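Glycosyl hydrolase family 26 (Bacteroides ovatus, PDB 4ZXO) hydrolyses mannan chains as a GH26 beta-mannanase, probably cutting internal beta-1,4-mannosidic bonds of galactomannan in the bacterium's polysaccharide utilization system. Local coordinates at residues V60-L65 with Y297-R302; I89-Y92 with M97-L100. One frame throughout, in Å; residues are numbered along the deposited sequence.

Contact 1 of 2, residues V60-L65 with Y297-R302; sequences VMSFDL and YVLVWR
Val60 and Ser62 meet Tyr297 and Leu299 inside the parallel beta barrel of a TIM-barrel glycoside hydrolase. The two strands are not paired: strand 27-32 lies between them in the sheet, and the axes of the two short strand segments approach to 8.1 Å and diverge by 48°. No hydrogen bond joins them, and the side chains meet over strand 27-32 instead. Val60 divides its two methyls between two partners. Val60 CG1, anti to the backbone N (chi1 180°), lies 3.9 Å from Leu299 CD1, while Val60 CG2 sits 3.7 Å from Tyr297 CB at the root of the ring. In both pairs the side chains cross at about a right angle, and it is these methyls of Val60 that touch. Leu28 on the intervening strand touches both Val60 and Tyr297. Two residues further along, polar and apolar groups meet. Ser62 OG packs beside the Leu299 methyls while hydrogen-bonding to ND1 of His32, whose ring stacks on Trp301. Beyond Ser62, Asp64 bonds through OD1 to Ser101 OG and His103 ND1. Leu299 has a chi2 of 130°, well off a staggered value, and both its methyls lie near the serine hydroxyl: Ser62 OG is 3.2 Å from Leu299 CD1, a tight approach, and 3.6 Å from Leu299 CD2.

Contact 2 of 2, residues I89-Y92 with M97-L100; sequences IEQY and MISL
The carbonyl oxygen of Met97 is approached by two N-H groups: the backbone N of Met61, from the neighbouring strand, in a probable bond, and the side-chain NE2 of Gln91. The arrangement belongs to a beta-alpha-beta unit of the barrel, in which helix 81-93 packs back against the strand 97-101 that follows it. The bond from Gln91 NE2 to Met97 O is weak, 3.3 Å long, but fairly straight, with an angle of 161° at the hydrogen. In Gln91, chi1 (173°) carries CG to 3.4 Å from Met97 O, and the bend at chi2 (71°) turns NE2 to the oxygen. The buried amide is held at both ends, since NE2 also bonds to the carbonyl of Pro58 and OE1 accepts from Arg94; these bonds should fix which way round it lies. Beside it, Ile98 runs alongside the aliphatic part of Gln91 in the opposite sense, and Ile98 CG1 comes to 3.9 Å from Gln91 CG. The terminal methyl wedges against the helix where Gln91 passes into Tyr92. Val159 touches Ile98 from the next strand. Ile98 CD1 lies 3.9 Å from the backbone N of Tyr92 and 4.2 Å from Tyr92 CB.

After two N-terminal helices the chain forms strand 27-32, then strand 60-64, which supplies the first half of contact 1. Helix 81-93 and strand 97-101 follow, and contact 2 closes the short turn between them. The remaining barrel strands come next, until strand 295-300 returns beside strand 27-32 and contact 1 closes a loop of more than 230 residues, with contact 2 nested inside it. Contact 1 thus ties two strands, one early and one late, that flank strand 27-32, whereas contact 2 joins the outer helical layer to the sheet. Strand 60-64 connects them: Met61 O lies 2.9 Å from Ser99 N, a probable hydrogen bond.

Contact 1 of 2, residues V60-L65 with Y297-R302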
loop_
_atom_site.group_PDB
_atom_site.type_symbol
_atom_site.label_atom_id
_atom_site.label_comp_id
_atom_site.label_asym_id
_atom_site.label_seq_id
_atom_site.Cartn_x
_atom_site.Cartn_y
_atom_site.Cartn_z
ATOM N N VAL A 60 -1.513 -5.946 8.301
ATOM C CA VAL A 60 -0.645 -5.190 7.377
ATOM C C VAL A 60 -0.316 -3.842 7.986
ATOM O O VAL A 60 -1.192 -3.167 8.557
ATOM C CB VAL A 60 -1.346 -4.918 6.046
ATOM C CG1 VAL A 60 -0.424 -4.130 5.101
ATOM C CG2 VAL A 60 -1.815 -6.225 5.353
ATOM N N MET A 61 0.934 -3.432 7.842
ATOM C CA MET A 61 1.315 -2.049 8.140
ATOM C C MET A 61 1.965 -1.477 6.924
ATOM O O MET A 61 2.687 -2.188 6.215
ATOM C CB MET A 61 2.285 -1.992 9.306
ATOM C CG MET A 61 1.594 -2.344 10.606
ATOM S SD MET A 61 2.764 -2.398 11.970
ATOM C CE MET A 61 1.704 -3.117 13.242
ATOM N N SER A 62 1.655 -0.221 6.622
ATOM C CA SER A 62 2.350 0.436 5.502
ATOM C C SER A 62 3.039 1.680 5.998
ATOM O O SER A 62 2.672 2.282 7.019
ATOM C CB SER A 62 1.373 0.772 4.324
ATOM O OG SER A 62 0.308 1.598 4.744
ATOM N N PHE A 63 4.035 2.083 5.233
ATOM C CA PHE A 63 4.815 3.271 5.531
ATOM C C PHE A 63 5.189 3.894 4.200
ATOM O O PHE A 63 5.004 3.269 3.160
ATOM C CB PHE A 63 6.083 2.951 6.366
ATOM C CG PHE A 63 5.812 2.120 7.609
ATOM C CD1 PHE A 63 5.454 2.731 8.824
ATOM C CD2 PHE A 63 5.887 0.738 7.541
ATOM C CE1 PHE A 63 5.188 1.964 9.928
ATOM C CE2 PHE A 63 5.643 -0.072 8.656
ATOM C CZ PHE A 63 5.277 0.547 9.860
ATOM N N ASP A 64 5.741 5.103 4.225
ATOM C CA ASP A 64 6.054 5.799 2.959
ATOM C C ASP A 64 7.519 6.109 2.865
ATOM O O ASP A 64 8.161 6.463 3.857
ATOM C CB ASP A 64 5.224 7.072 2.850
ATOM C CG ASP A 64 5.031 7.513 1.388
ATOM O OD1 ASP A 64 4.011 7.094 0.796
ATOM O OD2 ASP A 64 5.929 8.171 0.800
ATOM N N LEU A 65 8.059 5.928 1.657
ATOM C CA LEU A 65 9.478 6.220 1.408
ATOM C C LEU A 65 9.721 7.611 0.791
ATOM O O LEU A 65 10.852 7.955 0.493
ATOM C CB LEU A 65 10.097 5.150 0.525
ATOM C CG LEU A 65 10.065 3.762 1.117
ATOM C CD1 LEU A 65 10.766 2.758 0.179
ATOM C CD2 LEU A 65 10.650 3.722 2.567
ATOM N N TYR A 297 -6.032 -8.043 1.330
ATOM C CA TYR A 297 -5.940 -7.127 2.449
ATOM C C TYR A 297 -6.727 -5.857 2.141
ATOM O O TYR A 297 -7.109 -5.602 0.977
ATOM C CB TYR A 297 -4.484 -6.783 2.826
ATOM C CG TYR A 297 -3.587 -6.146 1.771
ATOM C CD1 TYR A 297 -3.375 -4.755 1.704
ATOM C CD2 TYR A 297 -2.935 -6.959 0.841
ATOM C CE1 TYR A 297 -2.476 -4.215 0.733
ATOM C CE2 TYR A 297 -2.079 -6.463 -0.084
ATOM C CZ TYR A 297 -1.846 -5.104 -0.151
ATOM O OH TYR A 297 -0.985 -4.691 -1.159
ATOM N N VAL A 298 -7.031 -5.112 3.203
ATOM C CA VAL A 298 -7.699 -3.812 3.128
ATOM C C VAL A 298 -6.937 -2.905 4.059
ATOM O O VAL A 298 -6.724 -3.276 5.233
ATOM C CB VAL A 298 -9.207 -3.860 3.553
ATOM C CG1 VAL A 298 -9.417 -4.439 4.904
ATOM C CG2 VAL A 298 -9.833 -2.445 3.524
ATOM N N LEU A 299 -6.551 -1.721 3.589
ATOM C CA LEU A 299 -5.702 -0.870 4.396
ATOM C C LEU A 299 -6.335 0.488 4.527
ATOM O O LEU A 299 -6.724 1.085 3.531
ATOM C CB LEU A 299 -4.312 -0.739 3.738
ATOM C CG LEU A 299 -3.351 0.080 4.616
ATOM C CD1 LEU A 299 -2.008 -0.614 4.823
ATOM C CD2 LEU A 299 -3.188 1.447 4.021
ATOM N N VAL A 300 -6.436 0.982 5.754
ATOM C CA VAL A 300 -6.953 2.346 5.956
ATOM C C VAL A 300 -5.783 3.287 6.267
ATOM O O VAL A 300 -4.701 2.879 6.780
ATOM C CB VAL A 300 -8.005 2.435 7.092
ATOM C CG1 VAL A 300 -9.195 1.506 6.790
ATOM C CG2 VAL A 300 -7.390 2.193 8.462
ATOM N N TRP A 301 -6.003 4.573 5.975
ATOM C CA TRP A 301 -4.903 5.542 5.968
ATOM C C TRP A 301 -4.525 5.997 7.391
ATOM O O TRP A 301 -5.088 5.522 8.380
ATOM C CB TRP A 301 -5.266 6.736 5.061
ATOM C CG TRP A 301 -4.031 7.511 4.596
ATOM C CD1 TRP A 301 -3.728 8.857 4.834
ATOM C CD2 TRP A 301 -2.911 6.992 3.852
ATOM N NE1 TRP A 301 -2.502 9.173 4.278
ATOM C CE2 TRP A 301 -1.979 8.051 3.685
ATOM C CE3 TRP A 301 -2.629 5.740 3.287
ATOM C CZ2 TRP A 301 -0.798 7.892 2.939
ATOM C CZ3 TRP A 301 -1.441 5.569 2.577
ATOM C CH2 TRP A 301 -0.538 6.646 2.424
ATOM N N ARG A 302 -3.497 6.838 7.477
ATOM C CA ARG A 302 -2.803 7.129 8.743
ATOM C C ARG A 302 -3.610 7.920 9.747
ATOM O O ARG A 302 -4.606 8.546 9.410
ATOM C CB ARG A 302 -1.476 7.874 8.461
ATOM C CG ARG A 302 -1.666 9.286 7.941
ATOM C CD ARG A 302 -0.430 9.792 7.193
ATOM N NE ARG A 302 -0.602 11.240 6.943
ATOM C CZ ARG A 302 -0.212 12.216 7.781
ATOM N NH1 ARG A 302 0.444 11.943 8.942
ATOM N NH2 ARG A 302 -0.517 13.484 7.467
#

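Contact 2 of 2, residues I89-Y92 with M97-L100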
loop_
_atom_site.group_PDB
_atom_site.type_symbol
_atom_site.label_atom_id
_atom_site.label_comp_id
_atom_site.label_asym_id
_atom_site.label_seq_id
_atom_site.Cartn_x
_atom_site.Cartn_y
_atom_site.Cartn_z
ATOM N N ILE A 89 10.996 -4.430 10.688
ATOM C CA ILE A 89 11.557 -5.631 11.292
ATOM C C ILE A 89 10.625 -6.193 12.363
ATOM O O ILE A 89 10.410 -7.410 12.431
ATOM C CB ILE A 89 12.944 -5.301 11.824
ATOM C CG1 ILE A 89 13.888 -5.162 10.642
ATOM C CG2 ILE A 89 13.501 -6.375 12.702
ATOM C CD1 ILE A 89 15.166 -4.488 11.023
ATOM N N GLU A 90 10.053 -5.315 13.179
ATOM C CA GLU A 90 9.158 -5.769 14.236
ATOM C C GLU A 90 7.846 -6.336 13.711
ATOM O O GLU A 90 7.324 -7.306 14.275
ATOM C CB GLU A 90 8.869 -4.626 15.213
ATOM C CG GLU A 90 10.150 -4.197 15.885
ATOM C CD GLU A 90 10.026 -2.943 16.734
ATOM O OE1 GLU A 90 8.926 -2.405 16.949
ATOM O OE2 GLU A 90 11.081 -2.466 17.193
ATOM N N GLN A 91 7.316 -5.770 12.621
ATOM C CA GLN A 91 6.085 -6.292 12.052
ATOM C C GLN A 91 6.352 -7.650 11.446
ATOM O O GLN A 91 5.534 -8.566 11.605
ATOM C CB GLN A 91 5.515 -5.291 11.028
ATOM C CG GLN A 91 4.285 -5.820 10.220
ATOM C CD GLN A 91 3.008 -5.934 11.060
ATOM O OE1 GLN A 91 3.041 -5.965 12.305
ATOM N NE2 GLN A 91 1.871 -5.982 10.372
ATOM N N TYR A 92 7.485 -7.814 10.754
ATOM C CA TYR A 92 7.784 -9.124 10.217
ATOM C C TYR A 92 7.946 -10.146 11.348
ATOM O O TYR A 92 7.446 -11.281 11.269
ATOM C CB TYR A 92 9.074 -9.066 9.407
ATOM C CG TYR A 92 9.449 -10.392 8.775
ATOM C CD1 TYR A 92 8.871 -10.789 7.585
ATOM C CD2 TYR A 92 10.375 -11.237 9.380
ATOM C CE1 TYR A 92 9.209 -11.982 6.995
ATOM C CE2 TYR A 92 10.724 -12.486 8.802
ATOM C CZ TYR A 92 10.138 -12.842 7.594
ATOM O OH TYR A 92 10.460 -14.049 7.009
ATOM N N MET A 97 2.364 -8.395 7.650
ATOM C CA MET A 97 2.827 -7.984 6.331
ATOM C C MET A 97 3.215 -6.505 6.324
ATOM O O MET A 97 2.689 -5.717 7.165
ATOM C CB MET A 97 1.711 -8.195 5.267
ATOM C CG MET A 97 2.257 -8.228 3.867
ATOM S SD MET A 97 0.927 -8.213 2.655
ATOM C CE MET A 97 0.780 -6.434 2.350
ATOM N N ILE A 98 4.119 -6.136 5.397
ATOM C CA ILE A 98 4.497 -4.748 5.193
ATOM C C ILE A 98 4.270 -4.284 3.782
ATOM O O ILE A 98 4.572 -4.988 2.856
ATOM C CB ILE A 98 6.006 -4.534 5.552
ATOM C CG1 ILE A 98 6.287 -4.874 7.017
ATOM C CG2 ILE A 98 6.491 -3.081 5.210
ATOM C CD1 ILE A 98 6.749 -6.312 7.256
ATOM N N SER A 99 3.705 -3.082 3.635
ATOM C CA SER A 99 3.636 -2.450 2.327
ATOM C C SER A 99 4.279 -1.075 2.385
ATOM O O SER A 99 4.291 -0.431 3.446
ATOM C CB SER A 99 2.177 -2.331 1.856
ATOM O OG SER A 99 2.141 -1.774 0.537
ATOM N N LEU A 100 4.886 -0.637 1.290
ATOM C CA LEU A 100 5.522 0.696 1.250
ATOM C C LEU A 100 5.013 1.468 0.046
ATOM O O LEU A 100 5.040 0.915 -1.084
ATOM C CB LEU A 100 7.051 0.571 1.140
ATOM C CG LEU A 100 7.642 -0.104 2.376
ATOM C CD1 LEU A 100 9.121 -0.412 2.088
ATOM C CD2 LEU A 100 7.564 0.792 3.614
#